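Local coordinates for CalS13 (Micromonospora echinospora, PDB 4ZAS), which probably works as a pyridoxal phosphate-dependent sugar aminotransferase of the DegT/DnrJ/EryC1 family and binds the nucleotide sugar dTDP-4-keto-6-deoxyglucose, at residues L249-A254 with G260-A265; L343-A348 with R393-E398; G68-N73 with S283-V288; A175-A180 with D185-V190. All coordinates share one frame; numbering follows the deposited sequence.

In the fold
Contacts 1 and 2 lie on opposite sides of the chain's centre, about 55 Å apart between centres. Contact 1 belongs to a loop that reaches the second subunit and holds Arg-253, a dTDP-binding residue. Contact 2 ties the end of helix 335-344 to helix 390-401, and the side chain of Ile-347 comes within about 12 Å of the bound dTDP-4-keto-6-deoxyglucose. Contact 3 joins helices 58-71 and 275-305, so that the chain between its segments includes contacts 1 and 4, whereas contact 2 follows later in sequence. Contact 4 joins the helix and the following strand of a beta-alpha-beta unit; its nearest atoms are about 11 Å from those of contact 3.

Contact 1: residues L249-A254 with G260-A265; sequences LGIERA and GDYDVA
Val-264 fits against the backbone of Gly-250 and the side chain of Ile-251, and Tyr-262 extends the apolar patch. The CG1 methyl of Val-264 lies 3.3 Å from Gly-250 O and 3.6 Å from Leu-249 O, while CG2 touches both Gly-250 O and, at 4.0 Å, Ile-251 CG1. With chi1 at -178°, CG1 stands opposite its own backbone N, which brings it to these two carbonyl oxygens. A CB on Gly-250 would clash with this methyl, and its positive phi also suits a glycine. Ile-251 also meets Tyr-262, its CG2 lying 4.1 Å from Tyr-262 CD2 in an oblique approach to the ring. No hydrogen bond joins the two segments; apolar groups, and methyls against carbonyl oxygens, make the contact. With an alanine in place of Val-264, both methyls would be gone, which would probably open a gap beside Gly-250 O and Ile-251 CG1. The hydroxyl of Tyr-262 bonds to Glu-117 of the second subunit, whose Phe-116, a residue of the ligand pocket, packs on Leu-249. The two segments and dTDP-binding Arg-253 thus belong to one loop at the dimer interface, between helix 237-247 and helix 275-305.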
# COMPACT_ATOMS: atom_id res chain seq x y z
N LEU A 249 -6.19 -4.25 -8.89
CA LEU A 249 -5.56 -5.16 -9.84
C LEU A 249 -6.11 -5.19 -11.27
O LEU A 249 -5.74 -6.08 -12.04
CB LEU A 249 -5.58 -6.59 -9.30
CG LEU A 249 -4.87 -6.69 -7.95
CD1 LEU A 249 -5.52 -7.72 -7.09
CD2 LEU A 249 -3.39 -7.00 -8.14
N GLY A 250 -6.95 -4.23 -11.64
CA GLY A 250 -7.49 -4.21 -12.98
C GLY A 250 -8.59 -5.25 -13.17
O GLY A 250 -8.91 -5.66 -14.29
N ILE A 251 -9.16 -5.68 -12.06
CA ILE A 251 -10.22 -6.66 -12.03
C ILE A 251 -11.55 -5.94 -11.92
O ILE A 251 -11.80 -5.21 -10.95
CB ILE A 251 -10.05 -7.66 -10.87
CG1 ILE A 251 -8.77 -8.46 -11.05
CG2 ILE A 251 -11.24 -8.61 -10.77
CD1 ILE A 251 -8.43 -9.32 -9.84
N GLU A 252 -12.40 -6.15 -12.92
CA GLU A 252 -13.77 -5.64 -12.91
C GLU A 252 -14.48 -6.30 -11.73
O GLU A 252 -14.66 -7.51 -11.73
CB GLU A 252 -14.49 -6.01 -14.20
CG GLU A 252 -13.84 -5.49 -15.46
CD GLU A 252 -13.83 -3.99 -15.55
OE1 GLU A 252 -14.78 -3.36 -15.03
OE2 GLU A 252 -12.88 -3.45 -16.15
N ARG A 253 -14.88 -5.53 -10.73
CA ARG A 253 -15.41 -6.17 -9.53
C ARG A 253 -16.85 -6.65 -9.68
O ARG A 253 -17.35 -7.40 -8.83
CB ARG A 253 -15.29 -5.25 -8.33
CG ARG A 253 -13.86 -4.91 -7.95
CD ARG A 253 -13.73 -4.68 -6.45
NE ARG A 253 -13.77 -5.94 -5.71
CZ ARG A 253 -14.85 -6.42 -5.10
NH1 ARG A 253 -15.99 -5.74 -5.15
NH2 ARG A 253 -14.80 -7.58 -4.47
N ALA A 254 -17.51 -6.27 -10.77
CA ALA A 254 -18.88 -6.72 -11.01
C ALA A 254 -18.84 -8.08 -11.71
O ALA A 254 -19.88 -8.65 -12.05
CB ALA A 254 -19.66 -5.70 -11.85
N GLY A 260 -14.22 -17.96 -12.54
CA GLY A 260 -13.14 -17.39 -13.34
C GLY A 260 -13.48 -16.67 -14.64
O GLY A 260 -12.61 -16.52 -15.50
N ASP A 261 -14.73 -16.22 -14.79
CA ASP A 261 -15.14 -15.55 -16.02
C ASP A 261 -14.93 -14.04 -15.95
O ASP A 261 -15.89 -13.28 -15.88
CB ASP A 261 -16.62 -15.86 -16.32
CG ASP A 261 -17.02 -15.48 -17.74
OD1 ASP A 261 -16.12 -15.23 -18.57
OD2 ASP A 261 -18.24 -15.45 -18.04
N TYR A 262 -13.66 -13.62 -16.00
CA TYR A 262 -13.29 -12.20 -15.98
C TYR A 262 -11.98 -11.97 -16.74
O TYR A 262 -11.21 -12.90 -16.93
CB TYR A 262 -13.15 -11.68 -14.55
CG TYR A 262 -12.03 -12.26 -13.69
CD1 TYR A 262 -12.18 -13.48 -13.03
CD2 TYR A 262 -10.84 -11.58 -13.52
CE1 TYR A 262 -11.16 -14.01 -12.23
CE2 TYR A 262 -9.82 -12.09 -12.71
CZ TYR A 262 -9.98 -13.31 -12.07
OH TYR A 262 -8.96 -13.81 -11.29
N ASP A 263 -11.74 -10.74 -17.17
CA ASP A 263 -10.51 -10.40 -17.89
C ASP A 263 -9.84 -9.18 -17.31
O ASP A 263 -10.51 -8.30 -16.78
CB ASP A 263 -10.77 -10.15 -19.37
CG ASP A 263 -9.51 -9.77 -20.14
OD1 ASP A 263 -8.54 -10.56 -20.15
OD2 ASP A 263 -9.48 -8.66 -20.72
N VAL A 264 -8.51 -9.12 -17.39
CA VAL A 264 -7.78 -7.94 -16.96
C VAL A 264 -7.13 -7.29 -18.15
O VAL A 264 -6.20 -7.86 -18.72
CB VAL A 264 -6.71 -8.25 -15.91
CG1 VAL A 264 -6.06 -6.94 -15.49
CG2 VAL A 264 -7.32 -8.97 -14.69
N ALA A 265 -7.60 -6.10 -18.53
CA ALA A 265 -7.04 -5.41 -19.69
C ALA A 265 -5.95 -4.43 -19.29
O ALA A 265 -5.02 -4.16 -20.06
CB ALA A 265 -8.13 -4.70 -20.44

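Contact 2: residues L343-A348 with R393-E398; sequences LDAGIA and RSHVVE
His-395 reaches from helix 390-401 to the C-terminal end of helix 335-344, where its NE2 donates a hydrogen bond of 2.7 Å to Ala-345 O. At 148° the bond is somewhat bent, and the donor is tilted 20° from the carbonyl plane. Ala-345 O lies at the edge of the imidazole, near its plane, and the Ala-345 CB methyl comes close to the same nitrogen. Beside this polar pair, Ile-347 supplies the apolar part: CD1 meets His-395 CD2 at 3.5 Å and Val-396 CA at 3.8 Å, while its CG2 branch touches Val-396 CG2 at 4.0 Å. A chi1 of -177° on His-395 puts CG opposite the backbone N and brings NE2 to the Ala-345 carbonyl.

One shell further out, the acceptor is set by how helix 335-344 ends. Gly-346, at positive phi, closes a Schellman motif, its N bonding back to Leu-343 O at 3.0 Å; a side chain here would be jammed against the preceding carbonyl oxygen. Gly-346 and Ala-348 also form backbone hydrogen bonds with Ile-30. Helix 390-401 also packs on helix 275-305, through Val-396 on Tyr-302 and Val-397 on Phe-301, whereas Thr-399 of helix 390-401 itself adds to the contact by touching Ala-345 and Ile-347.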
# COMPACT_ATOMS: atom_id res chain seq x y z
N LEU A 343 12.62 24.88 21.73
CA LEU A 343 12.64 23.55 22.32
C LEU A 343 12.79 23.66 23.84
O LEU A 343 12.14 22.93 24.58
CB LEU A 343 13.78 22.70 21.77
CG LEU A 343 13.76 21.24 22.22
CD1 LEU A 343 12.49 20.56 21.73
CD2 LEU A 343 15.02 20.49 21.81
N ASP A 344 13.60 24.60 24.29
CA ASP A 344 13.80 24.85 25.72
C ASP A 344 12.53 25.33 26.42
O ASP A 344 12.38 25.14 27.62
CB ASP A 344 14.90 25.88 25.92
CG ASP A 344 16.26 25.40 25.43
OD1 ASP A 344 16.39 24.21 25.06
OD2 ASP A 344 17.20 26.22 25.43
N ALA A 345 11.65 25.97 25.66
CA ALA A 345 10.38 26.45 26.19
C ALA A 345 9.28 25.39 26.03
O ALA A 345 8.11 25.63 26.34
CB ALA A 345 9.98 27.75 25.50
N GLY A 346 9.66 24.21 25.55
CA GLY A 346 8.71 23.13 25.42
C GLY A 346 7.86 23.21 24.18
O GLY A 346 6.74 22.70 24.14
N ILE A 347 8.40 23.85 23.16
CA ILE A 347 7.68 24.02 21.92
C ILE A 347 8.36 23.20 20.83
O ILE A 347 9.54 23.40 20.53
CB ILE A 347 7.60 25.49 21.54
CG1 ILE A 347 6.91 26.26 22.66
CG2 ILE A 347 6.84 25.65 20.22
CD1 ILE A 347 7.20 27.74 22.61
N ALA A 348 7.63 22.23 20.30
CA ALA A 348 8.16 21.43 19.22
C ALA A 348 8.17 22.23 17.94
O ALA A 348 7.26 22.99 17.67
CB ALA A 348 7.34 20.17 19.05
N ARG A 393 -0.73 28.91 22.98
CA ARG A 393 -0.60 29.83 21.85
C ARG A 393 0.18 31.11 22.23
O ARG A 393 1.05 31.59 21.49
CB ARG A 393 -1.99 30.19 21.35
CG ARG A 393 -2.09 30.58 19.91
CD ARG A 393 -3.55 30.75 19.53
NE ARG A 393 -4.23 31.71 20.39
CZ ARG A 393 -5.53 31.98 20.34
NH1 ARG A 393 -6.31 31.33 19.48
NH2 ARG A 393 -6.04 32.91 21.16
N SER A 394 -0.15 31.66 23.40
CA SER A 394 0.54 32.82 23.94
C SER A 394 2.01 32.50 24.18
O SER A 394 2.89 33.33 23.94
CB SER A 394 -0.10 33.26 25.25
OG SER A 394 -1.44 33.65 25.05
N HIS A 395 2.26 31.29 24.66
CA HIS A 395 3.60 30.86 25.00
C HIS A 395 4.54 30.82 23.81
O HIS A 395 5.71 31.16 23.93
CB HIS A 395 3.56 29.49 25.65
CG HIS A 395 4.90 29.01 26.09
ND1 HIS A 395 5.64 29.66 27.05
CD2 HIS A 395 5.65 27.96 25.69
CE1 HIS A 395 6.79 29.03 27.23
NE2 HIS A 395 6.82 27.99 26.41
N VAL A 396 4.02 30.37 22.67
CA VAL A 396 4.76 30.35 21.42
C VAL A 396 5.15 31.76 20.99
O VAL A 396 6.32 32.06 20.75
CB VAL A 396 3.95 29.67 20.32
CG1 VAL A 396 4.61 29.89 18.96
CG2 VAL A 396 3.79 28.19 20.64
N VAL A 397 4.14 32.62 20.92
CA VAL A 397 4.35 34.00 20.57
C VAL A 397 5.33 34.66 21.53
O VAL A 397 6.27 35.35 21.10
CB VAL A 397 3.01 34.74 20.58
CG1 VAL A 397 3.22 36.25 20.53
CG2 VAL A 397 2.11 34.24 19.47
N GLU A 398 5.14 34.42 22.82
CA GLU A 398 5.96 35.07 23.85
C GLU A 398 7.41 34.62 23.71
O GLU A 398 8.34 35.43 23.83
CB GLU A 398 5.42 34.74 25.24
CG GLU A 398 5.57 35.82 26.31
CD GLU A 398 4.88 37.14 25.95
OE1 GLU A 398 3.90 37.12 25.16
OE2 GLU A 398 5.30 38.19 26.50

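Contact 3: residues G68-N73 with S283-V288; sequences GSRIGN and SNLERV
The guanidinium of Arg-70 carries Leu-285 CD2 over one face, 4.2 Å above the plane and offset toward the rim, with Val-288 CG1 approaching NH1 obliquely. The contact joins two helices of the type I PLP-dependent aminotransferase fold, whose central mixed sheet of seven strands lies nearby: helix 58-71 ends here beside the long helix 275-305. Arg-70 spans the separation between them, the CA atoms of Arg-70 and Leu-285 being 9.6 Å apart. Its chain runs extended from CG to NE and slides past Leu-285 and Val-288 in the opposite direction to theirs.

At the tip, Arg-70 NH2 comes 2.7 Å from Leu-285 O, at an angle too poor for a hydrogen bond. The strongest polar partner of the guanidinium is Asp-289, just beyond the second segment, which forms a salt bridge with NH1. With an alanine in place of Arg-70, Asp-289 would probably be left without this mate and Leu-285 CD2 without the flat group beneath it. Leu-285 also touches Tyr-63 and Ala-66 of helix 58-71, while Trp-198 from a loop packs on both Leu-285 and Val-288. Helix 58-71 is followed by Gly-72, at positive phi, whose N bonds back to Gly-68 O. A chi1 of 66° on Val-288 sets CG1 between its backbone N and carbonyl carbon, 3.8 Å from Arg-70 NH1.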
# COMPACT_ATOMS: atom_id res chain seq x y z
N GLY A 68 -17.12 12.94 -0.72
CA GLY A 68 -17.54 13.51 -1.98
C GLY A 68 -18.56 14.61 -1.76
O GLY A 68 -18.54 15.65 -2.44
N SER A 69 -19.43 14.39 -0.79
CA SER A 69 -20.52 15.31 -0.51
C SER A 69 -19.97 16.62 0.04
O SER A 69 -20.48 17.69 -0.28
CB SER A 69 -21.50 14.68 0.48
OG SER A 69 -22.68 15.44 0.59
N ARG A 70 -18.89 16.53 0.81
CA ARG A 70 -18.25 17.71 1.39
C ARG A 70 -17.46 18.49 0.38
O ARG A 70 -17.57 19.70 0.27
CB ARG A 70 -17.32 17.30 2.53
CG ARG A 70 -18.06 16.77 3.72
CD ARG A 70 -17.21 16.98 4.93
NE ARG A 70 -17.91 16.68 6.16
CZ ARG A 70 -17.62 17.29 7.30
NH1 ARG A 70 -16.65 18.20 7.30
NH2 ARG A 70 -18.28 17.00 8.41
N ILE A 71 -16.64 17.76 -0.37
CA ILE A 71 -15.77 18.35 -1.37
C ILE A 71 -16.64 18.90 -2.49
O ILE A 71 -16.28 19.87 -3.13
CB ILE A 71 -14.75 17.33 -1.87
CG1 ILE A 71 -13.77 17.01 -0.74
CG2 ILE A 71 -14.03 17.84 -3.11
CD1 ILE A 71 -12.71 16.06 -1.14
N GLY A 72 -17.79 18.29 -2.71
CA GLY A 72 -18.67 18.77 -3.77
C GLY A 72 -18.33 18.13 -5.09
O GLY A 72 -18.72 18.64 -6.13
N ASN A 73 -17.61 17.01 -5.04
CA ASN A 73 -17.24 16.20 -6.20
C ASN A 73 -17.36 14.72 -5.83
O ASN A 73 -16.62 14.22 -4.98
CB ASN A 73 -15.81 16.50 -6.64
CG ASN A 73 -15.41 15.75 -7.90
OD1 ASN A 73 -16.10 14.83 -8.34
ND2 ASN A 73 -14.26 16.11 -8.46
N SER A 283 -16.37 8.47 11.46
CA SER A 283 -16.40 9.06 12.80
C SER A 283 -15.74 10.42 12.83
O SER A 283 -16.30 11.39 13.36
CB SER A 283 -15.68 8.17 13.82
OG SER A 283 -16.57 7.27 14.45
N ASN A 284 -14.56 10.49 12.25
CA ASN A 284 -13.77 11.69 12.39
C ASN A 284 -14.29 12.79 11.50
O ASN A 284 -14.02 13.97 11.76
CB ASN A 284 -12.31 11.40 12.11
CG ASN A 284 -11.66 10.65 13.25
OD1 ASN A 284 -12.09 10.77 14.39
ND2 ASN A 284 -10.63 9.87 12.95
N LEU A 285 -15.07 12.44 10.48
CA LEU A 285 -15.69 13.47 9.66
C LEU A 285 -16.63 14.34 10.49
O LEU A 285 -16.81 15.53 10.21
CB LEU A 285 -16.44 12.88 8.48
CG LEU A 285 -15.55 12.57 7.28
CD1 LEU A 285 -16.36 11.85 6.22
CD2 LEU A 285 -14.90 13.81 6.73
N GLU A 286 -17.22 13.74 11.52
CA GLU A 286 -18.15 14.45 12.39
C GLU A 286 -17.47 15.50 13.25
O GLU A 286 -18.14 16.36 13.80
CB GLU A 286 -18.87 13.46 13.30
CG GLU A 286 -19.81 12.50 12.61
CD GLU A 286 -20.36 11.47 13.58
OE1 GLU A 286 -19.61 11.06 14.50
OE2 GLU A 286 -21.54 11.07 13.44
N ARG A 287 -16.16 15.41 13.42
CA ARG A 287 -15.49 16.32 14.34
C ARG A 287 -14.49 17.25 13.65
O ARG A 287 -13.97 18.18 14.26
CB ARG A 287 -14.81 15.52 15.45
CG ARG A 287 -15.85 14.79 16.28
CD ARG A 287 -15.44 14.51 17.69
NE ARG A 287 -16.58 13.99 18.46
CZ ARG A 287 -17.48 14.73 19.09
NH1 ARG A 287 -17.42 16.06 19.05
NH2 ARG A 287 -18.47 14.15 19.75
N VAL A 288 -14.20 17.00 12.38
CA VAL A 288 -13.05 17.64 11.78
C VAL A 288 -13.30 19.13 11.55
O VAL A 288 -12.35 19.91 11.59
CB VAL A 288 -12.61 16.91 10.47
CG1 VAL A 288 -13.65 17.03 9.36
CG2 VAL A 288 -11.25 17.40 10.02

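Contact 4: residues A175-A180 with D185-V190; sequences AVVDRA and DRRPLV
Arg-187 stretches to Val-177 and Asp-178 across the turn of a beta-alpha-beta unit, in which helix 170-180 connects strand 155-161 to strand 189-193. From CB the chain leaves with chi1 at -164°, placing CG opposite the backbone N, and stays extended to NE, which carries the guanidinium across Val-177 at about a right angle. CG lies 4.1 Å from Val-177 CG1, and CD comes 3.8 Å from Asp-178 OD1. NE then donates a nearly straight hydrogen bond of 2.8 Å to Asp-178 OD1, the oxygen lying at the edge of the guanidinium and in its plane; the carboxylate is turned 68° from that plane. Val-177 CG1 lies over one guanidinium face, offset toward the rim, 3.5 Å from both CZ and NH1 of Arg-187. Arg-187 NH1 adds a longer, weak bond to Asp-178 OD1 at 3.3 Å. One oxygen thus takes two N-H groups in this salt bridge, which probably helps fix the guanidinium's rotation. Farther along, Pro-188 and Val-190 continue the apolar side of the contact, with Ile-158 of strand 155-161 touching both Val-177 and Pro-188. The other branch of Val-177, CG2, meets Val-190 CG2 at 4.3 Å.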
# COMPACT_ATOMS: atom_id res chain seq x y z
N ALA A 175 -3.70 28.38 -16.52
CA ALA A 175 -3.33 29.26 -17.63
C ALA A 175 -1.93 28.97 -18.14
O ALA A 175 -1.67 28.97 -19.33
CB ALA A 175 -3.43 30.71 -17.20
N VAL A 176 -1.02 28.71 -17.21
CA VAL A 176 0.36 28.44 -17.56
C VAL A 176 0.44 27.10 -18.30
O VAL A 176 1.09 27.00 -19.34
CB VAL A 176 1.25 28.50 -16.32
CG1 VAL A 176 2.55 27.79 -16.55
CG2 VAL A 176 1.49 29.94 -15.96
N VAL A 177 -0.24 26.08 -17.79
CA VAL A 177 -0.22 24.80 -18.48
C VAL A 177 -0.86 24.91 -19.85
O VAL A 177 -0.33 24.37 -20.82
CB VAL A 177 -0.93 23.71 -17.67
CG1 VAL A 177 -1.15 22.47 -18.53
CG2 VAL A 177 -0.13 23.36 -16.42
N ASP A 178 -1.96 25.66 -19.94
CA ASP A 178 -2.69 25.80 -21.20
C ASP A 178 -1.88 26.55 -22.25
O ASP A 178 -1.94 26.21 -23.43
CB ASP A 178 -4.05 26.48 -20.97
CG ASP A 178 -5.07 25.53 -20.34
OD1 ASP A 178 -4.77 24.32 -20.22
OD2 ASP A 178 -6.18 25.96 -19.96
N ARG A 179 -1.14 27.59 -21.83
CA ARG A 179 -0.31 28.36 -22.76
C ARG A 179 0.92 27.55 -23.23
O ARG A 179 1.24 27.53 -24.42
CB ARG A 179 0.10 29.70 -22.13
CG ARG A 179 0.99 30.58 -23.01
CD ARG A 179 1.38 31.87 -22.27
NE ARG A 179 1.98 32.88 -23.14
CZ ARG A 179 1.30 33.80 -23.83
NH1 ARG A 179 -0.02 33.81 -23.77
NH2 ARG A 179 1.95 34.68 -24.58
N ALA A 180 1.59 26.88 -22.30
CA ALA A 180 2.80 26.10 -22.62
C ALA A 180 2.53 24.92 -23.56
O ALA A 180 3.39 24.52 -24.34
CB ALA A 180 3.46 25.61 -21.33
N ASP A 185 -0.99 18.35 -28.70
CA ASP A 185 -1.84 17.21 -29.10
C ASP A 185 -2.22 16.28 -27.92
O ASP A 185 -3.14 15.47 -28.04
CB ASP A 185 -1.21 16.44 -30.29
CG ASP A 185 -0.35 15.24 -29.88
OD1 ASP A 185 -0.89 14.24 -29.38
OD2 ASP A 185 0.88 15.29 -30.13
N ARG A 186 -1.52 16.38 -26.80
CA ARG A 186 -2.13 15.95 -25.54
C ARG A 186 -1.57 16.74 -24.36
O ARG A 186 -0.36 16.89 -24.18
CB ARG A 186 -1.98 14.44 -25.30
CG ARG A 186 -0.60 13.92 -24.98
CD ARG A 186 -0.68 12.42 -24.72
NE ARG A 186 -1.67 12.08 -23.69
CZ ARG A 186 -2.45 11.00 -23.71
NH1 ARG A 186 -2.38 10.14 -24.73
NH2 ARG A 186 -3.31 10.79 -22.72
N ARG A 187 -2.50 17.30 -23.59
CA ARG A 187 -2.19 18.06 -22.39
C ARG A 187 -1.61 17.14 -21.30
O ARG A 187 -2.15 16.08 -21.05
CB ARG A 187 -3.46 18.75 -21.89
CG ARG A 187 -3.25 19.87 -20.88
CD ARG A 187 -4.60 20.50 -20.59
NE ARG A 187 -4.55 21.59 -19.63
CZ ARG A 187 -4.54 21.44 -18.31
NH1 ARG A 187 -4.51 22.50 -17.52
NH2 ARG A 187 -4.56 20.22 -17.77
N PRO A 188 -0.49 17.55 -20.68
CA PRO A 188 0.02 16.72 -19.59
C PRO A 188 -0.97 16.62 -18.46
O PRO A 188 -1.85 17.47 -18.33
CB PRO A 188 1.27 17.47 -19.14
CG PRO A 188 1.03 18.87 -19.54
CD PRO A 188 0.30 18.77 -20.86
N LEU A 189 -0.83 15.55 -17.68
CA LEU A 189 -1.68 15.32 -16.52
C LEU A 189 -1.35 16.30 -15.41
O LEU A 189 -0.18 16.45 -15.04
CB LEU A 189 -1.49 13.89 -16.00
CG LEU A 189 -2.40 13.50 -14.84
CD1 LEU A 189 -3.83 13.41 -15.32
CD2 LEU A 189 -1.95 12.20 -14.19
N VAL A 190 -2.36 16.98 -14.87
CA VAL A 190 -2.13 17.87 -13.73
C VAL A 190 -2.62 17.23 -12.43
O VAL A 190 -3.83 17.01 -12.26
CB VAL A 190 -2.81 19.22 -13.98
CG1 VAL A 190 -2.57 20.15 -12.82
CG2 VAL A 190 -2.29 19.83 -15.27